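Local coordinates for protein (triosephosphate isomerase) (Thermotoga maritima, PDB 1B9B) that catalyses, as a triosephosphate isomerase, the interconversion of dihydroxyacetone phosphate and glyceraldehyde 3-phosphate, a step of glycolysis and gluconeogenesis, at residues L26-L31 against E241-A247; P81-Q85 against E119-T123. Residues are numbered along the deposited sequence.

Interaction 1 of 2, residues L26-L31 against E241-A247; sequences LLVNEL and ESFIELA
Residues 26-30 form the last turn of helix 17-30, and residues 242-247 belong to helix 242-251. The two short segments run nearly parallel, their N-to-C directions 26° apart (signed crossing angle -26°) and their axes 11.1 Å apart at closest approach. The register is set by Leu27 and Ile244, whose CA atoms are 7.2 Å apart. Leu31, at phi/psi -92/63, is the first residue to leave helical geometry, although Leu31 N still bonds to Leu27 O (3.0 Å). In the other helix Leu246 N bonds to Ser242 O (2.9 Å) and Ala247 N to Phe243 O (3.0 Å).

No hydrogen bond joins the segments, and the packing is apolar. Ile244, in the mt rotamer, is the central residue, set among Leu26, Leu27, Glu30 and Leu31. Its CD1 lies 4.1 Å from Leu26 CG and 3.6 Å from Leu27 CD1, while its CG2 meets Glu30 CB at 3.8 Å and, tightly, Leu31 CD1 at 3.3 Å. Leu31 CD1 also reaches Ala247 CB (4.1 Å). Phe243, with chi1 t, brings CD2 to 4.1 Å from Leu27 CD2. At the solvent-facing margin Leu26 CD2 rests 4.1 Å from Glu241 CG, the aliphatic part of an exposed glutamate.

This is the side-by-side packing of neighbouring outer helices in a TIM barrel, here the first and the last, closing the helical ring. Phe243 and Ala247 continue inward onto Leu7 of strand 6-10, Val28 packs against helix 48-55, and Leu31 O accepts a hydrogen bond from Asn59 ND2.

Interaction 2 of 2, residues P81-Q85 against E119-T123; sequences PLMLQ and EKGMT
Pro81 to Gln85 form the first turn of helix 81-87, with Gln85 N bonded to Pro81 O at 2.8 Å. Facing it is the turn that follows helix 107-119, where Lys120 (-85/10) leaves helical geometry, Gly121 takes a positive phi (74/31) and Met122 is extended (-113/169). Pro81 and Lys120 are in register, their CA atoms 6.8 Å apart.

Aliphatic contacts dominate. Lys120, chi1 and chi2 both m, lays its chain along the helix, with CG 3.6 Å from Pro81 CB and CE 3.6 Å from Leu82 CD1; the amide oxygen Gln85 OE1 touches the same chain, 3.6 Å from Lys120 CD. Met122, chi1 m and chi2 t (-155°), places CE 4.2 Å from Leu84 CB, deeper toward Val92 of strand 91-94.

Among polar groups, Gln85 NE2 lies 2.9 Å from Lys120 O, but the angle is too poor for a hydrogen bond. Lys120 NZ forms a salt bridge with Asp71.

Gly121 is the C-prime residue of a Schellman motif, with Met122 N bonded back to Val117 O and Gly121 N to Leu118 O. It ends helix 107-119 and turns the chain into strand 123-128, a helix-to-strand return of the TIM barrel's repeating beta-alpha units.

Interactions 1 and 2 lie in separate parts of one TIM barrel, their centres 26 Å apart and their nearest atoms about 15 Å apart, without touching. Both segments of interaction 2 fall within the 209 residues that separate the two segments of interaction 1; the latter joins the first and last helices, whereas the former links helix 81-87 to the approach to strand 123-128. Their centres lie 18 and 16 Å from the chain centre, in the helical layer round the barrel whose active site, as in the family, lies at the C-terminal ends of the strands. Interaction 2 also borders the subunit interface, where Met83 packs on Thr46 of the second subunit; no other chain of the assembly touches interaction 1.

Interaction 1 of 2, residues L26-L31 against E241-A247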
ATOM      1  N   LEU B  26      -2.887  12.025  43.337  1.00 67.53           N
ATOM      2  CA  LEU B  26      -2.444  10.908  44.160  1.00 64.96           C
ATOM      3  C   LEU B  26      -0.919  10.827  44.086  1.00 66.60           C
ATOM      4  O   LEU B  26      -0.221  10.891  45.102  1.00 66.87           O
ATOM      5  CB  LEU B  26      -3.076   9.610  43.637  1.00 59.52           C
ATOM      6  CG  LEU B  26      -2.436   8.263  43.984  1.00 58.12           C
ATOM      7  CD1 LEU B  26      -2.308   8.120  45.486  1.00 59.42           C
ATOM      8  CD2 LEU B  26      -3.279   7.138  43.414  1.00 55.40           C
ATOM      9  N   LEU B  27      -0.415  10.714  42.865  1.00 65.39           N
ATOM     10  CA  LEU B  27       1.008  10.623  42.625  1.00 63.81           C
ATOM     11  C   LEU B  27       1.776  11.857  43.064  1.00 65.19           C
ATOM     12  O   LEU B  27       2.780  11.741  43.755  1.00 66.46           O
ATOM     13  CB  LEU B  27       1.259  10.358  41.143  1.00 63.86           C
ATOM     14  CG  LEU B  27       1.015   8.917  40.703  1.00 66.98           C
ATOM     15  CD1 LEU B  27      -0.254   8.391  41.345  1.00 71.42           C
ATOM     16  CD2 LEU B  27       0.938   8.846  39.197  1.00 63.31           C
ATOM     17  N   VAL B  28       1.315  13.040  42.675  1.00 65.91           N
ATOM     18  CA  VAL B  28       2.035  14.257  43.041  1.00 69.46           C
ATOM     19  C   VAL B  28       2.505  14.235  44.491  1.00 71.51           C
ATOM     20  O   VAL B  28       3.531  14.827  44.825  1.00 71.08           O
ATOM     21  CB  VAL B  28       1.180  15.525  42.818  1.00 69.91           C
ATOM     22  CG1 VAL B  28       1.967  16.755  43.227  1.00 65.29           C
ATOM     23  CG2 VAL B  28       0.772  15.631  41.358  1.00 69.62           C
ATOM     24  N   ASN B  29       1.762  13.535  45.343  1.00 75.43           N
ATOM     25  CA  ASN B  29       2.100  13.438  46.762  1.00 77.58           C
ATOM     26  C   ASN B  29       2.870  12.166  47.138  1.00 78.75           C
ATOM     27  O   ASN B  29       3.802  12.226  47.945  1.00 77.03           O
ATOM     28  CB  ASN B  29       0.824  13.559  47.600  1.00 78.97           C
ATOM     29  CG  ASN B  29       0.249  14.966  47.583  1.00 80.46           C
ATOM     30  OD1 ASN B  29       0.798  15.883  48.197  1.00 79.66           O
ATOM     31  ND2 ASN B  29      -0.854  15.147  46.867  1.00 83.89           N
ATOM     32  N   GLU B  30       2.486  11.026  46.561  1.00 80.09           N
ATOM     33  CA  GLU B  30       3.173   9.756  46.829  1.00 81.00           C
ATOM     34  C   GLU B  30       4.659   9.886  46.483  1.00 80.46           C
ATOM     35  O   GLU B  30       5.525   9.705  47.336  1.00 82.40           O
ATOM     36  CB  GLU B  30       2.565   8.622  45.996  1.00 81.26           C
ATOM     37  CG  GLU B  30       1.114   8.311  46.307  1.00 82.93           C
ATOM     38  CD  GLU B  30       0.939   7.694  47.672  1.00 83.76           C
ATOM     39  OE1 GLU B  30       1.381   8.320  48.654  1.00 85.94           O
ATOM     40  OE2 GLU B  30       0.361   6.588  47.766  1.00 83.69           O
ATOM     41  N   LEU B  31       4.946  10.201  45.224  1.00 78.58           N
ATOM     42  CA  LEU B  31       6.321  10.362  44.768  1.00 76.88           C
ATOM     43  C   LEU B  31       6.719  11.825  44.903  1.00 76.80           C
ATOM     44  O   LEU B  31       7.027  12.478  43.913  1.00 77.26           O
ATOM     45  CB  LEU B  31       6.450   9.935  43.299  1.00 74.16           C
ATOM     46  CG  LEU B  31       5.898   8.585  42.828  1.00 72.76           C
ATOM     47  CD1 LEU B  31       6.108   7.548  43.915  1.00 72.77           C
ATOM     48  CD2 LEU B  31       4.423   8.704  42.494  1.00 71.88           C
ATOM     49  N   GLU B 241      -1.913   1.863  40.576  1.00 78.43           N
ATOM     50  CA  GLU B 241      -0.955   2.442  41.517  1.00 78.43           C
ATOM     51  C   GLU B 241       0.339   1.646  41.433  1.00 75.63           C
ATOM     52  O   GLU B 241       1.374   2.066  41.963  1.00 70.25           O
ATOM     53  CB  GLU B 241      -1.478   2.390  42.961  1.00 85.28           C
ATOM     54  CG  GLU B 241      -2.838   3.037  43.201  1.00 95.54           C
ATOM     55  CD  GLU B 241      -4.006   2.093  42.915  1.00103.39           C
ATOM     56  OE1 GLU B 241      -3.761   0.924  42.531  1.00105.83           O
ATOM     57  OE2 GLU B 241      -5.170   2.524  43.080  1.00106.54           O
ATOM     58  N   SER B 242       0.267   0.487  40.776  1.00 72.91           N
ATOM     59  CA  SER B 242       1.433  -0.371  40.607  1.00 71.03           C
ATOM     60  C   SER B 242       2.539   0.477  39.986  1.00 70.99           C
ATOM     61  O   SER B 242       3.725   0.178  40.120  1.00 69.23           O
ATOM     62  CB  SER B 242       1.091  -1.557  39.707  1.00 65.96           C
ATOM     63  OG  SER B 242       0.595  -1.102  38.468  1.00 59.65           O
ATOM     64  N   PHE B 243       2.129   1.543  39.310  1.00 72.38           N
ATOM     65  CA  PHE B 243       3.063   2.469  38.696  1.00 73.32           C
ATOM     66  C   PHE B 243       3.891   3.076  39.823  1.00 75.93           C
ATOM     67  O   PHE B 243       5.109   3.217  39.711  1.00 76.50           O
ATOM     68  CB  PHE B 243       2.306   3.578  37.968  1.00 71.58           C
ATOM     69  CG  PHE B 243       3.200   4.584  37.298  1.00 71.64           C
ATOM     70  CD1 PHE B 243       3.839   4.279  36.096  1.00 69.33           C
ATOM     71  CD2 PHE B 243       3.421   5.832  37.877  1.00 68.61           C
ATOM     72  CE1 PHE B 243       4.685   5.205  35.484  1.00 68.27           C
ATOM     73  CE2 PHE B 243       4.266   6.765  37.271  1.00 66.55           C
ATOM     74  CZ  PHE B 243       4.898   6.451  36.074  1.00 67.55           C
ATOM     75  N   ILE B 244       3.218   3.425  40.917  1.00 80.48           N
ATOM     76  CA  ILE B 244       3.878   4.020  42.082  1.00 82.31           C
ATOM     77  C   ILE B 244       4.817   3.002  42.734  1.00 80.69           C
ATOM     78  O   ILE B 244       5.745   3.366  43.459  1.00 76.98           O
ATOM     79  CB  ILE B 244       2.846   4.481  43.136  1.00 83.61           C
ATOM     80  CG1 ILE B 244       1.636   5.118  42.443  1.00 86.92           C
ATOM     81  CG2 ILE B 244       3.494   5.485  44.084  1.00 81.99           C
ATOM     82  CD1 ILE B 244       0.486   5.457  43.379  1.00 87.80           C
ATOM     83  N   GLU B 245       4.559   1.725  42.468  1.00 78.89           N
ATOM     84  CA  GLU B 245       5.374   0.642  43.000  1.00 78.37           C
ATOM     85  C   GLU B 245       6.677   0.638  42.203  1.00 76.45           C
ATOM     86  O   GLU B 245       7.770   0.753  42.763  1.00 72.71           O
ATOM     87  CB  GLU B 245       4.637  -0.683  42.809  1.00 84.42           C
ATOM     88  CG  GLU B 245       4.954  -1.748  43.846  1.00 92.69           C
ATOM     89  CD  GLU B 245       4.166  -3.031  43.618  1.00 96.88           C
ATOM     90  OE1 GLU B 245       2.928  -2.950  43.446  1.00 95.37           O
ATOM     91  OE2 GLU B 245       4.785  -4.119  43.618  1.00 99.47           O
ATOM     92  N   LEU B 246       6.539   0.509  40.884  1.00 73.40           N
ATOM     93  CA  LEU B 246       7.676   0.507  39.973  1.00 67.53           C
ATOM     94  C   LEU B 246       8.579   1.678  40.305  1.00 65.63           C
ATOM     95  O   LEU B 246       9.794   1.533  40.381  1.00 65.40           O
ATOM     96  CB  LEU B 246       7.198   0.660  38.536  1.00 62.00           C
ATOM     97  CG  LEU B 246       6.275  -0.428  38.013  1.00 59.68           C
ATOM     98  CD1 LEU B 246       5.733  -0.031  36.651  1.00 56.97           C
ATOM     99  CD2 LEU B 246       7.041  -1.726  37.935  1.00 58.25           C
ATOM    100  N   ALA B 247       7.972   2.843  40.493  1.00 65.00           N
ATOM    101  CA  ALA B 247       8.722   4.048  40.814  1.00 70.53           C
ATOM    102  C   ALA B 247       9.542   3.837  42.081  1.00 73.28           C
ATOM    103  O   ALA B 247      10.623   4.411  42.239  1.00 72.99           O
ATOM    104  CB  ALA B 247       7.768   5.230  40.991  1.00 68.13           C
TER

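Interaction 2 of 2, residues P81-Q85 against E119-T123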
ATOM      1  N   PRO B  81       3.402  20.753  17.767  1.00 42.65           N
ATOM      2  CA  PRO B  81       4.395  20.891  18.830  1.00 42.20           C
ATOM      3  C   PRO B  81       4.126  22.129  19.674  1.00 42.23           C
ATOM      4  O   PRO B  81       4.371  22.127  20.880  1.00 47.20           O
ATOM      5  CB  PRO B  81       5.702  20.985  18.059  1.00 41.90           C
ATOM      6  CG  PRO B  81       5.437  20.124  16.863  1.00 36.96           C
ATOM      7  CD  PRO B  81       4.064  20.578  16.462  1.00 40.82           C
ATOM      8  N   LEU B  82       3.615  23.182  19.043  1.00 39.77           N
ATOM      9  CA  LEU B  82       3.318  24.412  19.766  1.00 40.45           C
ATOM     10  C   LEU B  82       2.173  24.202  20.724  1.00 41.41           C
ATOM     11  O   LEU B  82       2.163  24.760  21.814  1.00 44.78           O
ATOM     12  CB  LEU B  82       2.940  25.536  18.816  1.00 41.48           C
ATOM     13  CG  LEU B  82       3.980  25.991  17.804  1.00 48.27           C
ATOM     14  CD1 LEU B  82       4.323  24.848  16.855  1.00 50.70           C
ATOM     15  CD2 LEU B  82       3.416  27.171  17.038  1.00 50.34           C
ATOM     16  N   MET B  83       1.197  23.400  20.316  1.00 42.56           N
ATOM     17  CA  MET B  83       0.047  23.146  21.169  1.00 44.55           C
ATOM     18  C   MET B  83       0.466  22.406  22.428  1.00 44.24           C
ATOM     19  O   MET B  83      -0.085  22.647  23.500  1.00 47.69           O
ATOM     20  CB  MET B  83      -1.016  22.351  20.410  1.00 45.28           C
ATOM     21  CG  MET B  83      -1.301  22.912  19.026  1.00 47.38           C
ATOM     22  SD  MET B  83      -2.913  22.498  18.333  1.00 49.17           S
ATOM     23  CE  MET B  83      -3.011  20.827  18.683  1.00 48.50           C
ATOM     24  N   LEU B  84       1.447  21.517  22.290  1.00 43.85           N
ATOM     25  CA  LEU B  84       1.968  20.732  23.407  1.00 40.86           C
ATOM     26  C   LEU B  84       2.898  21.564  24.277  1.00 45.64           C
ATOM     27  O   LEU B  84       2.899  21.452  25.506  1.00 44.51           O
ATOM     28  CB  LEU B  84       2.722  19.513  22.886  1.00 28.56           C
ATOM     29  CG  LEU B  84       1.832  18.415  22.305  1.00 32.25           C
ATOM     30  CD1 LEU B  84       2.670  17.259  21.810  1.00 28.29           C
ATOM     31  CD2 LEU B  84       0.865  17.936  23.369  1.00 32.80           C
ATOM     32  N   GLN B  85       3.694  22.408  23.633  1.00 47.34           N
ATOM     33  CA  GLN B  85       4.623  23.254  24.365  1.00 49.93           C
ATOM     34  C   GLN B  85       3.930  24.267  25.274  1.00 49.56           C
ATOM     35  O   GLN B  85       4.452  24.603  26.330  1.00 53.10           O
ATOM     36  CB  GLN B  85       5.549  23.982  23.399  1.00 48.84           C
ATOM     37  CG  GLN B  85       6.429  24.987  24.082  1.00 52.98           C
ATOM     38  CD  GLN B  85       7.516  25.491  23.181  1.00 60.47           C
ATOM     39  OE1 GLN B  85       7.247  26.027  22.105  1.00 66.08           O
ATOM     40  NE2 GLN B  85       8.762  25.325  23.611  1.00 61.04           N
ATOM     41  N   GLU B 119      13.074  20.581  17.965  1.00 45.66           N
ATOM     42  CA  GLU B 119      13.070  22.013  17.672  1.00 49.44           C
ATOM     43  C   GLU B 119      12.439  22.857  18.776  1.00 49.42           C
ATOM     44  O   GLU B 119      12.936  23.931  19.090  1.00 49.20           O
ATOM     45  CB  GLU B 119      12.348  22.301  16.351  1.00 57.12           C
ATOM     46  CG  GLU B 119      13.144  21.951  15.118  1.00 70.48           C
ATOM     47  CD  GLU B 119      14.580  22.424  15.221  1.00 81.44           C
ATOM     48  OE1 GLU B 119      15.406  21.701  15.825  1.00 87.87           O
ATOM     49  OE2 GLU B 119      14.881  23.526  14.713  1.00 86.01           O
ATOM     50  N   LYS B 120      11.347  22.370  19.361  1.00 49.25           N
ATOM     51  CA  LYS B 120      10.651  23.092  20.420  1.00 47.83           C
ATOM     52  C   LYS B 120      11.234  22.856  21.806  1.00 48.62           C
ATOM     53  O   LYS B 120      10.634  23.238  22.808  1.00 51.49           O
ATOM     54  CB  LYS B 120       9.172  22.706  20.429  1.00 48.75           C
ATOM     55  CG  LYS B 120       8.432  23.096  19.171  1.00 49.14           C
ATOM     56  CD  LYS B 120       8.422  24.601  18.981  1.00 50.62           C
ATOM     57  CE  LYS B 120       7.815  24.978  17.637  1.00 54.25           C
ATOM     58  NZ  LYS B 120       8.548  24.358  16.495  1.00 52.92           N
ATOM     59  N   GLY B 121      12.398  22.222  21.870  1.00 49.68           N
ATOM     60  CA  GLY B 121      13.021  21.955  23.154  1.00 45.98           C
ATOM     61  C   GLY B 121      12.351  20.850  23.955  1.00 45.04           C
ATOM     62  O   GLY B 121      12.362  20.884  25.180  1.00 48.10           O
ATOM     63  N   MET B 122      11.765  19.865  23.282  1.00 42.58           N
ATOM     64  CA  MET B 122      11.109  18.773  23.989  1.00 41.23           C
ATOM     65  C   MET B 122      11.876  17.477  23.764  1.00 43.42           C
ATOM     66  O   MET B 122      12.767  17.425  22.917  1.00 48.14           O
ATOM     67  CB  MET B 122       9.671  18.636  23.509  1.00 42.35           C
ATOM     68  CG  MET B 122       8.939  19.965  23.435  1.00 46.22           C
ATOM     69  SD  MET B 122       7.165  19.776  23.582  1.00 49.06           S
ATOM     70  CE  MET B 122       6.828  18.730  22.185  1.00 53.49           C
ATOM     71  N   THR B 123      11.541  16.426  24.509  1.00 40.90           N
ATOM     72  CA  THR B 123      12.262  15.167  24.360  1.00 40.28           C
ATOM     73  C   THR B 123      11.535  14.063  23.609  1.00 39.37           C
ATOM     74  O   THR B 123      10.474  13.598  24.025  1.00 43.19           O
ATOM     75  CB  THR B 123      12.695  14.614  25.727  1.00 42.24           C
ATOM     76  OG1 THR B 123      13.514  15.582  26.394  1.00 47.66           O
ATOM     77  CG2 THR B 123      13.490  13.333  25.552  1.00 41.07           C
TER